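Local coordinates for protein tryptophan--tRNA ligase (Aeropyrum pernix, PDB 3A04) that charges its cognate tRNA with L-tryptophan at the expense of ATP, releasing AMP and diphosphate, at residues 311-316 / 339-344; 247-252 / 306-311; 46-51 / 315-320. One frame throughout, in Å; residues are numbered along the deposited sequence.

Interaction 1 (311-316 / 339-344). With CD (cadmium ion), chain C.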
loop_
_atom_site.group_PDB
_atom_site.type_symbol
_atom_site.label_atom_id
_atom_site.label_comp_id
_atom_site.label_asym_id
_atom_site.label_seq_id
_atom_site.Cartn_x
_atom_site.Cartn_y
_atom_site.Cartn_z
ATOM N N TYR A 311 -7.195 -9.643 -37.049
ATOM C CA TYR A 311 -6.521 -9.598 -35.725
ATOM C C TYR A 311 -6.108 -10.991 -35.277
ATOM O O TYR A 311 -5.146 -11.113 -34.522
ATOM C CB TYR A 311 -7.439 -9.014 -34.639
ATOM C CG TYR A 311 -7.414 -7.539 -34.508
ATOM C CD1 TYR A 311 -7.856 -6.744 -35.547
ATOM C CD2 TYR A 311 -6.880 -6.919 -33.356
ATOM C CE1 TYR A 311 -7.808 -5.329 -35.459
ATOM C CE2 TYR A 311 -6.861 -5.524 -33.241
ATOM C CZ TYR A 311 -7.341 -4.750 -34.292
ATOM O OH TYR A 311 -7.337 -3.384 -34.240
ATOM N N HIS A 312 -6.835 -12.014 -35.737
ATOM C CA HIS A 312 -6.675 -13.412 -35.258
ATOM C C HIS A 312 -6.737 -14.532 -36.264
ATOM O O HIS A 312 -5.913 -15.422 -36.209
ATOM C CB HIS A 312 -7.760 -13.741 -34.212
ATOM C CG HIS A 312 -7.762 -12.773 -33.063
ATOM N ND1 HIS A 312 -6.803 -12.828 -32.078
ATOM C CD2 HIS A 312 -8.545 -11.695 -32.790
ATOM C CE1 HIS A 312 -7.027 -11.851 -31.204
ATOM N NE2 HIS A 312 -8.070 -11.143 -31.623
ATOM N N LEU A 313 -7.809 -14.593 -37.048
ATOM C CA LEU A 313 -8.161 -15.906 -37.712
ATOM C C LEU A 313 -7.337 -16.224 -38.983
ATOM O O LEU A 313 -7.200 -17.404 -39.374
ATOM C CB LEU A 313 -9.679 -15.974 -38.046
ATOM C CG LEU A 313 -10.620 -15.833 -36.851
ATOM C CD1 LEU A 313 -12.111 -15.780 -37.290
ATOM C CD2 LEU A 313 -10.247 -16.874 -35.688
ATOM N N MET A 314 -6.794 -15.161 -39.594
ATOM C CA MET A 314 -6.015 -15.274 -40.824
ATOM C C MET A 314 -4.628 -14.622 -40.685
ATOM O O MET A 314 -4.448 -13.498 -41.127
ATOM C CB MET A 314 -6.766 -14.643 -42.012
ATOM C CG MET A 314 -8.033 -15.396 -42.378
ATOM S SD MET A 314 -9.039 -14.649 -43.719
ATOM C CE MET A 314 -10.418 -15.805 -43.767
ATOM N N PRO A 315 -3.678 -15.315 -40.024
ATOM C CA PRO A 315 -2.324 -14.796 -39.908
ATOM C C PRO A 315 -1.626 -14.603 -41.253
ATOM O O PRO A 315 -0.628 -13.852 -41.335
ATOM C CB PRO A 315 -1.594 -15.880 -39.123
ATOM C CG PRO A 315 -2.515 -17.091 -39.188
ATOM C CD PRO A 315 -3.862 -16.489 -39.154
ATOM N N ASP A 316 -2.119 -15.287 -42.267
ATOM C CA ASP A 316 -1.446 -15.273 -43.580
ATOM C C ASP A 316 -1.893 -14.007 -44.289
ATOM O O ASP A 316 -3.079 -13.819 -44.523
ATOM C CB ASP A 316 -1.806 -16.522 -44.399
ATOM C CG ASP A 316 -1.075 -16.539 -45.764
ATOM O OD1 ASP A 316 0.137 -16.883 -45.761
ATOM O OD2 ASP A 316 -1.694 -16.136 -46.779
ATOM N N GLN A 339 -18.989 -18.010 -42.819
ATOM C CA GLN A 339 -18.666 -19.420 -42.632
ATOM C C GLN A 339 -17.143 -19.642 -42.841
ATOM O O GLN A 339 -16.556 -20.454 -42.141
ATOM C CB GLN A 339 -19.553 -20.339 -43.552
ATOM C CG GLN A 339 -19.122 -21.801 -43.585
ATOM C CD GLN A 339 -19.296 -22.584 -42.311
ATOM O OE1 GLN A 339 -19.941 -22.148 -41.309
ATOM N NE2 GLN A 339 -18.750 -23.791 -42.341
ATOM N N ILE A 340 -16.494 -18.922 -43.761
ATOM C CA ILE A 340 -15.034 -19.027 -43.921
ATOM C C ILE A 340 -14.281 -18.678 -42.576
ATOM O O ILE A 340 -13.368 -19.390 -42.105
ATOM C CB ILE A 340 -14.552 -18.089 -45.075
ATOM C CG1 ILE A 340 -14.839 -18.680 -46.499
ATOM C CG2 ILE A 340 -12.982 -17.872 -45.077
ATOM C CD1 ILE A 340 -14.695 -17.469 -47.659
ATOM N N ALA A 341 -14.691 -17.588 -41.973
ATOM C CA ALA A 341 -14.089 -17.156 -40.683
ATOM C C ALA A 341 -14.445 -18.212 -39.643
ATOM O O ALA A 341 -13.579 -18.591 -38.860
ATOM C CB ALA A 341 -14.669 -15.845 -40.316
ATOM N N TRP A 342 -15.683 -18.760 -39.702
ATOM C CA TRP A 342 -16.078 -19.765 -38.708
ATOM C C TRP A 342 -15.198 -20.973 -38.767
ATOM O O TRP A 342 -14.761 -21.484 -37.707
ATOM C CB TRP A 342 -17.601 -20.142 -38.749
ATOM C CG TRP A 342 -17.761 -21.408 -38.001
ATOM C CD1 TRP A 342 -17.993 -22.664 -38.551
ATOM C CD2 TRP A 342 -17.522 -21.624 -36.591
ATOM N NE1 TRP A 342 -17.972 -23.623 -37.554
ATOM C CE2 TRP A 342 -17.690 -23.019 -36.347
ATOM C CE3 TRP A 342 -17.226 -20.768 -35.500
ATOM C CZ2 TRP A 342 -17.559 -23.592 -35.059
ATOM C CZ3 TRP A 342 -17.107 -21.334 -34.201
ATOM C CH2 TRP A 342 -17.282 -22.745 -33.995
ATOM N N GLU A 343 -14.866 -21.462 -39.989
ATOM C CA GLU A 343 -14.016 -22.645 -40.056
ATOM C C GLU A 343 -12.634 -22.443 -39.488
ATOM O O GLU A 343 -12.002 -23.378 -38.912
ATOM C CB GLU A 343 -13.920 -23.211 -41.520
ATOM C CG GLU A 343 -15.298 -23.707 -42.026
ATOM C CD GLU A 343 -15.839 -24.981 -41.330
ATOM O OE1 GLU A 343 -15.506 -25.318 -40.225
ATOM O OE2 GLU A 343 -16.657 -25.692 -41.870
ATOM N N LYS A 344 -12.130 -21.217 -39.636
ATOM C CA LYS A 344 -10.833 -20.931 -39.023
ATOM C C LYS A 344 -10.990 -20.953 -37.467
ATOM O O LYS A 344 -10.142 -21.496 -36.724
ATOM C CB LYS A 344 -10.422 -19.511 -39.426
ATOM C CG LYS A 344 -10.239 -19.224 -40.899
ATOM C CD LYS A 344 -8.952 -19.836 -41.339
ATOM C CE LYS A 344 -8.654 -19.450 -42.805
ATOM N NZ LYS A 344 -7.677 -20.438 -43.358
HETATM CD CD CD C . -17.028 -26.782 -39.515
#
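The flat groups met here are two peptide carbonyls: Ala-341 O, approached by Leu-313 CD1, and Leu-313 O, lined by the methylenes of Lys-344. The indole of Trp-342 starts out from the far side of helix 334-364, has the Gln-339 amide carbon CD in plane at its edge, and makes a cation-pi contact with Arg-276. The motif is a helix end packed against a helix: the last turn of helix 304-313, widened to pi type, butts onto helix 334-364 in the helical region around the iron-sulfur cluster, which lies about 8 Å from the side chain of Ala-341. Leu-313 points at the opposite helix, and its CD1 settles 3.5 Å from Ala-341 O and 4.0 Å from Ala-341 CB. Met-314, the residue that leaves the helix, is extended beyond CG; its chi3 of -178° sends CE out to Ile-340 CG2, 3.5 Å away, the two side chains crossing at about a right angle. Lys-344 bends at chi2 (-75°), which brings CD to 3.6 Å from Leu-313 O, while CE passes 4.1 Å from Met-314 CG. Its ammonium group goes on to a salt bridge with Glu-319 of the intervening helix 317-328. An alanine in place of Lys-344 would probably leave the Glu-319 carboxylate without its charged mate and open a gap beside Met-314 CG. One residue earlier, Glu-343 binds a cadmium ion shared with Glu-346, holding it unevenly through OE1 at 2.2 Å and OE2 at 2.6 Å.

Interaction 2 (247-252 / 306-311). With CD (cadmium ion), chain D.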
loop_
_atom_site.group_PDB
_atom_site.type_symbol
_atom_site.label_atom_id
_atom_site.label_comp_id
_atom_site.label_asym_id
_atom_site.label_seq_id
_atom_site.Cartn_x
_atom_site.Cartn_y
_atom_site.Cartn_z
ATOM N N LYS A 247 -4.211 -0.894 -31.652
ATOM C CA LYS A 247 -5.613 -0.463 -31.801
ATOM C C LYS A 247 -6.469 -1.527 -31.178
ATOM O O LYS A 247 -6.209 -2.685 -31.372
ATOM C CB LYS A 247 -5.995 -0.381 -33.283
ATOM C CG LYS A 247 -4.955 0.424 -34.114
ATOM C CD LYS A 247 -5.001 0.021 -35.593
ATOM C CE LYS A 247 -5.814 1.037 -36.371
ATOM N NZ LYS A 247 -5.481 0.834 -37.806
ATOM N N LEU A 248 -7.467 -1.157 -30.422
ATOM C CA LEU A 248 -8.352 -2.156 -29.819
ATOM C C LEU A 248 -9.290 -2.805 -30.890
ATOM O O LEU A 248 -9.815 -2.125 -31.784
ATOM C CB LEU A 248 -9.209 -1.484 -28.747
ATOM C CG LEU A 248 -8.542 -0.884 -27.466
ATOM C CD1 LEU A 248 -7.514 0.173 -27.843
ATOM C CD2 LEU A 248 -9.614 -0.230 -26.543
ATOM N N GLN A 249 -9.506 -4.098 -30.761
ATOM C CA GLN A 249 -10.422 -4.779 -31.624
ATOM C C GLN A 249 -11.823 -4.464 -31.127
ATOM O O GLN A 249 -12.120 -4.598 -29.942
ATOM C CB GLN A 249 -10.207 -6.301 -31.583
ATOM C CG GLN A 249 -11.053 -7.064 -32.684
ATOM C CD GLN A 249 -10.906 -8.595 -32.604
ATOM O OE1 GLN A 249 -10.152 -9.103 -31.760
ATOM N NE2 GLN A 249 -11.699 -9.340 -33.412
ATOM N N PRO A 250 -12.683 -4.030 -32.044
ATOM C CA PRO A 250 -14.062 -3.783 -31.659
ATOM C C PRO A 250 -14.759 -5.123 -31.393
ATOM O O PRO A 250 -14.304 -6.177 -31.882
ATOM C CB PRO A 250 -14.636 -3.054 -32.866
ATOM C CG PRO A 250 -13.752 -3.453 -34.026
ATOM C CD PRO A 250 -12.454 -3.949 -33.485
ATOM N N GLY A 251 -15.730 -5.111 -30.502
ATOM C CA GLY A 251 -16.583 -6.300 -30.281
ATOM C C GLY A 251 -17.383 -6.664 -31.536
ATOM O O GLY A 251 -17.453 -5.902 -32.503
ATOM N N LEU A 252 -18.014 -7.818 -31.508
ATOM C CA LEU A 252 -18.780 -8.310 -32.668
ATOM C C LEU A 252 -20.004 -7.423 -32.953
ATOM O O LEU A 252 -20.549 -7.460 -34.048
ATOM C CB LEU A 252 -19.200 -9.757 -32.449
ATOM C CG LEU A 252 -17.913 -10.600 -32.300
ATOM C CD1 LEU A 252 -18.253 -12.002 -31.900
ATOM C CD2 LEU A 252 -17.118 -10.596 -33.577
ATOM N N TYR A 306 -14.375 -9.150 -40.646
ATOM C CA TYR A 306 -13.118 -8.847 -41.272
ATOM C C TYR A 306 -12.064 -8.516 -40.204
ATOM O O TYR A 306 -10.910 -8.941 -40.305
ATOM C CB TYR A 306 -13.257 -7.671 -42.275
ATOM C CG TYR A 306 -11.926 -7.328 -42.908
ATOM C CD1 TYR A 306 -11.308 -8.221 -43.814
ATOM C CD2 TYR A 306 -11.214 -6.172 -42.533
ATOM C CE1 TYR A 306 -9.992 -7.935 -44.361
ATOM C CE2 TYR A 306 -9.910 -5.885 -43.072
ATOM C CZ TYR A 306 -9.326 -6.766 -43.988
ATOM O OH TYR A 306 -8.082 -6.469 -44.539
ATOM N N HIS A 307 -12.439 -7.750 -39.177
ATOM C CA HIS A 307 -11.456 -7.532 -38.081
ATOM C C HIS A 307 -11.091 -8.791 -37.291
ATOM O O HIS A 307 -9.974 -8.934 -36.883
ATOM C CB HIS A 307 -11.936 -6.384 -37.191
ATOM C CG HIS A 307 -11.811 -5.073 -37.864
ATOM N ND1 HIS A 307 -12.811 -4.555 -38.668
ATOM C CD2 HIS A 307 -10.765 -4.204 -37.952
ATOM C CE1 HIS A 307 -12.418 -3.379 -39.147
ATOM N NE2 HIS A 307 -11.179 -3.159 -38.744
ATOM N N MET A 308 -12.019 -9.723 -37.102
ATOM C CA MET A 308 -11.644 -11.016 -36.528
ATOM C C MET A 308 -10.593 -11.705 -37.435
ATOM O O MET A 308 -9.633 -12.287 -36.957
ATOM C CB MET A 308 -12.877 -11.954 -36.454
ATOM C CG MET A 308 -13.746 -11.743 -35.202
ATOM S SD MET A 308 -12.944 -12.234 -33.646
ATOM C CE MET A 308 -12.835 -14.022 -33.681
ATOM N N ASP A 309 -10.812 -11.713 -38.758
ATOM C CA ASP A 309 -9.776 -12.275 -39.679
ATOM C C ASP A 309 -8.447 -11.552 -39.577
ATOM O O ASP A 309 -7.396 -12.150 -39.514
ATOM C CB ASP A 309 -10.273 -12.145 -41.154
ATOM C CG ASP A 309 -11.405 -13.116 -41.470
ATOM O OD1 ASP A 309 -11.515 -14.136 -40.782
ATOM O OD2 ASP A 309 -12.194 -12.836 -42.382
ATOM N N LEU A 310 -8.511 -10.223 -39.531
ATOM C CA LEU A 310 -7.287 -9.413 -39.527
ATOM C C LEU A 310 -6.476 -9.551 -38.189
ATOM O O LEU A 310 -5.213 -9.568 -38.197
ATOM C CB LEU A 310 -7.722 -7.929 -39.726
ATOM C CG LEU A 310 -6.516 -7.003 -40.040
ATOM C CD1 LEU A 310 -5.950 -7.128 -41.504
ATOM C CD2 LEU A 310 -6.917 -5.604 -39.643
ATOM N N TYR A 311 -7.195 -9.643 -37.049
ATOM C CA TYR A 311 -6.521 -9.598 -35.725
ATOM C C TYR A 311 -6.108 -10.991 -35.277
ATOM O O TYR A 311 -5.146 -11.113 -34.522
ATOM C CB TYR A 311 -7.439 -9.014 -34.639
ATOM C CG TYR A 311 -7.414 -7.539 -34.508
ATOM C CD1 TYR A 311 -7.856 -6.744 -35.547
ATOM C CD2 TYR A 311 -6.880 -6.919 -33.356
ATOM C CE1 TYR A 311 -7.808 -5.329 -35.459
ATOM C CE2 TYR A 311 -6.861 -5.524 -33.241
ATOM C CZ TYR A 311 -7.341 -4.750 -34.292
ATOM O OH TYR A 311 -7.337 -3.384 -34.240
HETATM CD CD CD D . -9.678 -1.186 -38.783
HETATM O O HOH W 1 -10.443 -0.624 -37.003
HETATM O O HOH W 2 -7.387 -2.305 -38.104
#
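Tyr-311 OH donates to Lys-247 O over 3.2 Å, approaching from above the carbonyl plane, while that oxygen lies at the edge of the phenol ring, in its plane. A weaker bond runs from Gln-249 NE2 to the sulfur SD of Met-308, also 3.2 Å long and bent to 144° at the hydrogen. The other end of the same amide, OE1, takes a weak hydrogen bond from His-312, so both polar atoms of this buried side chain have partners. In fold terms, the chain leaving strand 242-246 of the class I nucleotide-binding domain crosses helix 304-313 here, shortly before it reaches the KMSKS region at 256-260. Gln-249 passes over one face of the Tyr-311 ring: CB, offset toward the rim, makes a CH-pi contact 4.0 Å from the ring centroid, and the amide is turned only 20° from the ring plane, the two side chains running in opposite directions. Its CG is anti to the backbone N (chi1 -171°) and the chain stays extended beyond, which carries the amide past the ring to Met-308. Further on, Leu-252 CD2 rests 3.9 Å from Met-308 CG. His-307 NE2 binds a cadmium ion at 2.5 Å together with two waters, while ND1 is hydrogen-bonded to the backbone oxygen of Cys-303.

Interaction 3 (46-51 / 315-320)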
loop_
_atom_site.group_PDB
_atom_site.type_symbol
_atom_site.label_atom_id
_atom_site.label_comp_id
_atom_site.label_asym_id
_atom_site.label_seq_id
_atom_site.Cartn_x
_atom_site.Cartn_y
_atom_site.Cartn_z
ATOM N N LEU A 46 0.953 -8.706 -36.340
ATOM C CA LEU A 46 0.235 -7.528 -35.855
ATOM C C LEU A 46 1.045 -6.248 -36.180
ATOM O O LEU A 46 0.477 -5.154 -36.324
ATOM C CB LEU A 46 0.042 -7.626 -34.295
ATOM C CG LEU A 46 -0.838 -8.825 -33.859
ATOM C CD1 LEU A 46 -0.753 -8.952 -32.300
ATOM C CD2 LEU A 46 -2.331 -8.563 -34.310
ATOM N N MET A 47 2.360 -6.366 -36.131
ATOM C CA MET A 47 3.230 -5.191 -36.481
ATOM C C MET A 47 3.079 -4.925 -37.990
ATOM O O MET A 47 2.744 -3.820 -38.385
ATOM C CB MET A 47 4.714 -5.426 -36.140
ATOM C CG MET A 47 5.006 -5.328 -34.602
ATOM S SD MET A 47 6.502 -6.173 -34.280
ATOM C CE MET A 47 6.499 -6.222 -32.466
ATOM N N ARG A 48 3.246 -5.968 -38.804
ATOM C CA ARG A 48 3.068 -5.761 -40.261
ATOM C C ARG A 48 1.753 -5.104 -40.615
ATOM O O ARG A 48 1.724 -4.255 -41.529
ATOM C CB ARG A 48 3.076 -7.042 -40.996
ATOM C CG ARG A 48 4.375 -7.701 -41.074
ATOM C CD ARG A 48 4.338 -8.527 -42.378
ATOM N NE ARG A 48 3.351 -9.601 -42.294
ATOM C CZ ARG A 48 3.477 -10.700 -41.527
ATOM N NH1 ARG A 48 4.528 -10.842 -40.731
ATOM N NH2 ARG A 48 2.515 -11.649 -41.528
ATOM N N ARG A 49 0.660 -5.500 -39.937
ATOM C CA ARG A 49 -0.663 -4.966 -40.287
ATOM C C ARG A 49 -0.975 -3.627 -39.694
ATOM O O ARG A 49 -2.084 -3.064 -39.905
ATOM C CB ARG A 49 -1.744 -5.991 -39.965
ATOM C CG ARG A 49 -1.623 -7.209 -40.849
ATOM C CD ARG A 49 -2.528 -8.355 -40.342
ATOM N NE ARG A 49 -2.192 -9.553 -41.084
ATOM C CZ ARG A 49 -2.891 -10.683 -41.104
ATOM N NH1 ARG A 49 -4.044 -10.823 -40.414
ATOM N NH2 ARG A 49 -2.423 -11.687 -41.852
ATOM N N GLY A 50 -0.006 -3.107 -38.921
ATOM C CA GLY A 50 -0.216 -1.802 -38.317
ATOM C C GLY A 50 -1.240 -1.851 -37.206
ATOM O O GLY A 50 -1.740 -0.827 -36.797
ATOM N N ILE A 51 -1.537 -3.053 -36.677
ATOM C CA ILE A 51 -2.423 -3.111 -35.487
ATOM C C ILE A 51 -1.583 -2.629 -34.277
ATOM O O ILE A 51 -2.063 -1.918 -33.410
ATOM C CB ILE A 51 -2.916 -4.567 -35.246
ATOM C CG1 ILE A 51 -3.926 -4.888 -36.384
ATOM C CG2 ILE A 51 -3.564 -4.725 -33.780
ATOM C CD1 ILE A 51 -4.249 -6.405 -36.582
ATOM N N PRO A 315 -3.678 -15.315 -40.024
ATOM C CA PRO A 315 -2.324 -14.796 -39.908
ATOM C C PRO A 315 -1.626 -14.603 -41.253
ATOM O O PRO A 315 -0.628 -13.852 -41.335
ATOM C CB PRO A 315 -1.594 -15.880 -39.123
ATOM C CG PRO A 315 -2.515 -17.091 -39.188
ATOM C CD PRO A 315 -3.862 -16.489 -39.154
ATOM N N ASP A 316 -2.119 -15.287 -42.267
ATOM C CA ASP A 316 -1.446 -15.273 -43.580
ATOM C C ASP A 316 -1.893 -14.007 -44.289
ATOM O O ASP A 316 -3.079 -13.819 -44.523
ATOM C CB ASP A 316 -1.806 -16.522 -44.399
ATOM C CG ASP A 316 -1.075 -16.539 -45.764
ATOM O OD1 ASP A 316 0.137 -16.883 -45.761
ATOM O OD2 ASP A 316 -1.694 -16.136 -46.779
ATOM N N ASP A 317 -0.958 -13.106 -44.585
ATOM C CA ASP A 317 -1.328 -11.808 -45.211
ATOM C C ASP A 317 -2.134 -11.937 -46.530
ATOM O O ASP A 317 -3.145 -11.194 -46.752
ATOM C CB ASP A 317 -0.104 -10.897 -45.419
ATOM C CG ASP A 317 0.456 -10.308 -44.118
ATOM O OD1 ASP A 317 -0.124 -10.503 -43.020
ATOM O OD2 ASP A 317 1.534 -9.667 -44.187
ATOM N N GLY A 318 -1.719 -12.876 -47.389
ATOM C CA GLY A 318 -2.363 -13.094 -48.683
ATOM C C GLY A 318 -3.806 -13.451 -48.511
ATOM O O GLY A 318 -4.687 -12.929 -49.191
ATOM N N GLU A 319 -4.069 -14.330 -47.541
ATOM C CA GLU A 319 -5.410 -14.855 -47.341
ATOM C C GLU A 319 -6.384 -13.755 -46.853
ATOM O O GLU A 319 -7.529 -13.646 -47.310
ATOM C CB GLU A 319 -5.290 -15.994 -46.325
ATOM C CG GLU A 319 -6.581 -16.652 -45.975
ATOM C CD GLU A 319 -6.386 -18.040 -45.330
ATOM O OE1 GLU A 319 -5.271 -18.420 -44.900
ATOM O OE2 GLU A 319 -7.379 -18.772 -45.285
ATOM N N VAL A 320 -5.920 -12.917 -45.914
ATOM C CA VAL A 320 -6.786 -11.849 -45.447
ATOM C C VAL A 320 -6.921 -10.730 -46.496
ATOM O O VAL A 320 -8.007 -10.166 -46.658
ATOM C CB VAL A 320 -6.394 -11.367 -43.992
ATOM C CG1 VAL A 320 -5.115 -10.593 -44.013
ATOM C CG2 VAL A 320 -7.546 -10.580 -43.373
HETATM O O HOH W 3 1.985 -14.132 -40.254
#
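Asp-317 OD1 is gripped by Arg-49 from the side: NH2 donates to it at 2.8 Å along the anti lone pair, and NE, also on the anti side but further out of the carboxylate plane, at 3.0 Å. Arg-49 is extended from CG to NE and reaches the oxygen that way. Arg-48 NH2 adds a weak third bond to OD1. The other oxygen, OD2, is met on its syn side by Arg-48 NE at 2.6 Å, with 157° at the hydrogen; a bend at chi3 places that NE. The two guanidiniums are each turned well out of the carboxylate plane, by 57° for Arg-48 and 48° for Arg-49, yet both keep Asp-317 at their edges. This salt-bridge network joins two helix termini: the end of helix 45-48, closed by a Schellman motif at Gly-50, and the start of helix 317-328, where Asp-316 OD2 caps Glu-319 N at 3.1 Å. A carboxylate in the first turn and arginines at a C-terminal end would probably both be favoured by the helix dipoles. Val-320 CG1 sits over one face of the Arg-49 guanidinium, offset toward its rim, 3.5 Å above the plane. The remaining nitrogen, NH1, is hydrogen-bonded to the backbone oxygens of Leu-310 and Met-314, which helps fix the rotation of the group. On the Arg-48 side a water bridges NH2 to Pro-315 O, 2.8 Å from that oxygen.

In the fold
All three contacts sit on the same side of the chain's centre, 11 to 12 Å apart centre to centre, with interaction 2 on helix 304-313 and interaction 1 at its C-terminal end; their segments overlap at Tyr-311, which works across interaction 2 alone. Interaction 3 ties in through Arg-49, whose NH1 lies 2.8 Å from both Leu-310 O of interaction 2 and Met-314 O of interaction 1. Lys-344 NZ of interaction 1 reaches Glu-319 OE2 of interaction 3 at 2.6 Å, and Lys-247 N of interaction 2 lies 3.0 Å from Ile-51 O of interaction 3. The iron-sulfur cluster is about 8 Å from the side chains of Ala-341, His-307 and Val-320, one in each contact.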